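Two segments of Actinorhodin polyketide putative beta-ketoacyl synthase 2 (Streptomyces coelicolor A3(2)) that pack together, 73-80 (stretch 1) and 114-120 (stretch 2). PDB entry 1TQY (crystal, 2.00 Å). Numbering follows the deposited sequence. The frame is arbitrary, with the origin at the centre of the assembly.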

# COMPACT_ATOMS: atom_id res chain seq x y z
N LEU B 73 7.69 -8.17 20.87
CA LEU B 73 9.10 -8.06 20.51
C LEU B 73 9.59 -9.11 19.51
O LEU B 73 10.28 -8.77 18.54
CB LEU B 73 9.97 -8.11 21.76
CG LEU B 73 9.80 -6.95 22.73
CD1 LEU B 73 10.61 -7.24 24.00
CD2 LEU B 73 10.28 -5.65 22.09
N PRO B 74 9.25 -10.39 19.73
CA PRO B 74 9.67 -11.49 18.85
C PRO B 74 9.15 -11.39 17.41
O PRO B 74 9.79 -11.86 16.48
CB PRO B 74 9.08 -12.73 19.52
CG PRO B 74 8.78 -12.31 20.92
CD PRO B 74 8.37 -10.88 20.80
N GLN B 75 7.98 -10.77 17.24
CA GLN B 75 7.34 -10.68 15.94
C GLN B 75 7.39 -9.32 15.25
O GLN B 75 6.79 -9.14 14.18
CB GLN B 75 5.88 -11.12 16.06
CG GLN B 75 5.04 -10.24 16.99
CD GLN B 75 3.57 -10.61 17.02
OE1 GLN B 75 3.18 -11.60 17.63
NE2 GLN B 75 2.75 -9.82 16.34
N THR B 76 8.09 -8.36 15.83
CA THR B 76 8.15 -7.04 15.24
C THR B 76 9.53 -6.58 14.79
O THR B 76 10.55 -6.83 15.45
CB THR B 76 7.57 -6.00 16.21
OG1 THR B 76 8.22 -6.12 17.48
CG2 THR B 76 6.08 -6.21 16.37
N ASP B 77 9.53 -5.91 13.65
CA ASP B 77 10.73 -5.36 13.03
C ASP B 77 11.00 -4.03 13.72
O ASP B 77 10.10 -3.47 14.36
CB ASP B 77 10.44 -5.10 11.54
CG ASP B 77 11.63 -4.49 10.80
OD1 ASP B 77 12.56 -5.26 10.46
OD2 ASP B 77 11.64 -3.26 10.59
N PRO B 78 12.22 -3.50 13.60
CA PRO B 78 12.48 -2.22 14.26
C PRO B 78 11.48 -1.14 13.83
O PRO B 78 10.99 -0.37 14.66
CB PRO B 78 13.89 -1.88 13.82
CG PRO B 78 14.54 -3.21 13.78
CD PRO B 78 13.48 -4.11 13.14
N SER B 79 11.18 -1.10 12.54
CA SER B 79 10.23 -0.11 12.02
C SER B 79 8.86 -0.21 12.71
O SER B 79 8.27 0.80 13.08
CB SER B 79 10.04 -0.26 10.51
OG SER B 79 9.46 -1.51 10.21
N THR B 80 8.36 -1.43 12.87
CA THR B 80 7.05 -1.61 13.49
C THR B 80 7.01 -1.20 14.97
O THR B 80 6.01 -0.64 15.45
CB THR B 80 6.57 -3.05 13.32
OG1 THR B 80 6.49 -3.36 11.92
CG2 THR B 80 5.19 -3.24 13.96
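Stretch 2 114-120: CGGFDFT

Stretch 2 meets stretch 1 at the point where each segment turns from loop into helix. Residues 78-80 begin one helix and residues 117-120 another, and the residue just before each, Asp-77 and Gly-116, is an N-cap. These two caps also mark the register: Asp-77 CA and Gly-116 CA, 5.2 Å apart, are the nearest CA pair across the stretches. The segments run roughly antiparallel, Pro-74 meeting Phe-119 while Ser-79 nears Gly-115. The contact is compact, burying 284 Å² summed over both sides; Asp-77 and Phe-119 have the largest covered areas and together account for nearly half of it.

Leu-73, at the start of stretch 1, is out of reach of stretch 2. Contact begins at Pro-74, through the backbone rather than the ring: the CA-to-CB bond points away, and the carbonyl Pro-74 O lies 3.7 Å from Phe-119 CE2, near the plane of the aromatic ring and at its edge. Gln-75 and Thr-76 likewise turn their CB atoms away and offer main-chain atoms to the same ring, Gln-75 C at 4.5 Å from Phe-119 CE2 and Thr-76 O at 4.4 Å from Phe-119 CD2. The Phe-119 side chain, with chi1 at -165° (t), thus extends along the backbone of the loop that leads into the first helix.

At Asp-77 the side chain takes over. Its CB points toward stretch 2, chi1 is 179° (t), and the carboxylate serves both helix starts. Asp-77 OD2 caps its own helix, accepting from Ser-79 N at 2.9 Å with an N-H...O angle of 155°, and also accepts from Ser-79 OG at 2.8 Å. Asp-77 OD1 reaches across to Phe-119 N, 2.9 Å away at an angle of 156°, the one direct hydrogen bond between the stretches. Asp-118 N is also near, 3.3 Å from Asp-77 OD1, but its angle is too poor for a hydrogen bond. Asp-118 N instead donates to the oxygen of water 1 at 2.7 Å, and the water donates to Asp-77 OD2 at 2.9 Å, so a second link between the segments is solvent-mediated.

The carboxylate can come this close because Gly-116 presents no side chain: Asp-77 CG sits 3.3 Å from Gly-116 CA, and an ideal CB on that glycine would lie 3.0 Å from Asp-77 CB, a clash. Gly-115, by contrast, has a phi of 71°, which by itself favours glycine; a CB there would point away from stretch 1. On the second helix, Thr-120 N donates to Gly-116 O at 3.0 Å, an early backbone bond of the turn that carries Phe-119.

Beyond the cap, contact thins. The CA-to-CB bond of Pro-78 points sideways, and Pro-78 CD is 4.0 Å from Asp-118 CB. Ser-79 points its CB toward stretch 2, placing OG 3.9 Å from Gly-115 O and 4.2 Å from Gly-116 CA, while that hydroxyl is already engaged with Asp-77. Thr-80 closes the stretch without touching the other segment, its nearest side-chain approach being Thr-80 OG1 to Gly-116 CA, 5.7 Å.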

# COMPACT_ATOMS: atom_id res chain seq x y z
N CYS B 114 9.73 0.33 2.93
CA CYS B 114 10.64 -0.82 2.97
C CYS B 114 10.06 -2.03 3.68
O CYS B 114 10.54 -3.14 3.48
CB CYS B 114 11.92 -0.43 3.71
SG CYS B 114 12.64 1.12 3.16
N GLY B 115 9.05 -1.80 4.51
CA GLY B 115 8.46 -2.90 5.25
C GLY B 115 9.47 -3.33 6.31
O GLY B 115 10.43 -2.60 6.58
N GLY B 116 9.26 -4.50 6.90
CA GLY B 116 10.18 -4.98 7.92
C GLY B 116 11.40 -5.60 7.29
O GLY B 116 11.59 -6.81 7.38
N PHE B 117 12.23 -4.79 6.65
CA PHE B 117 13.40 -5.31 5.96
C PHE B 117 14.49 -5.95 6.84
O PHE B 117 15.03 -6.98 6.45
CB PHE B 117 14.02 -4.22 5.07
CG PHE B 117 14.67 -4.78 3.83
CD1 PHE B 117 13.89 -5.33 2.82
CD2 PHE B 117 16.05 -4.82 3.71
CE1 PHE B 117 14.48 -5.91 1.71
CE2 PHE B 117 16.65 -5.41 2.60
CZ PHE B 117 15.86 -5.96 1.59
N ASP B 118 14.82 -5.37 8.00
CA ASP B 118 15.82 -5.97 8.86
C ASP B 118 15.35 -7.39 9.18
O ASP B 118 16.10 -8.36 9.09
CB ASP B 118 15.98 -5.19 10.17
CG ASP B 118 16.95 -5.88 11.14
OD1 ASP B 118 18.18 -5.72 10.99
OD2 ASP B 118 16.48 -6.58 12.04
N PHE B 119 14.08 -7.51 9.55
CA PHE B 119 13.51 -8.80 9.88
C PHE B 119 13.58 -9.77 8.71
O PHE B 119 14.03 -10.90 8.86
CB PHE B 119 12.05 -8.65 10.35
CG PHE B 119 11.50 -9.87 11.05
CD1 PHE B 119 11.19 -11.02 10.33
CD2 PHE B 119 11.35 -9.87 12.43
CE1 PHE B 119 10.73 -12.16 10.98
CE2 PHE B 119 10.90 -11.02 13.09
CZ PHE B 119 10.59 -12.16 12.36
N THR B 120 13.14 -9.34 7.53
CA THR B 120 13.16 -10.26 6.40
C THR B 120 14.57 -10.66 5.95
O THR B 120 14.77 -11.78 5.48
CB THR B 120 12.34 -9.70 5.19
OG1 THR B 120 12.01 -10.77 4.31
CG2 THR B 120 13.14 -8.66 4.40
O HOH W 1 13.93 -2.95 8.92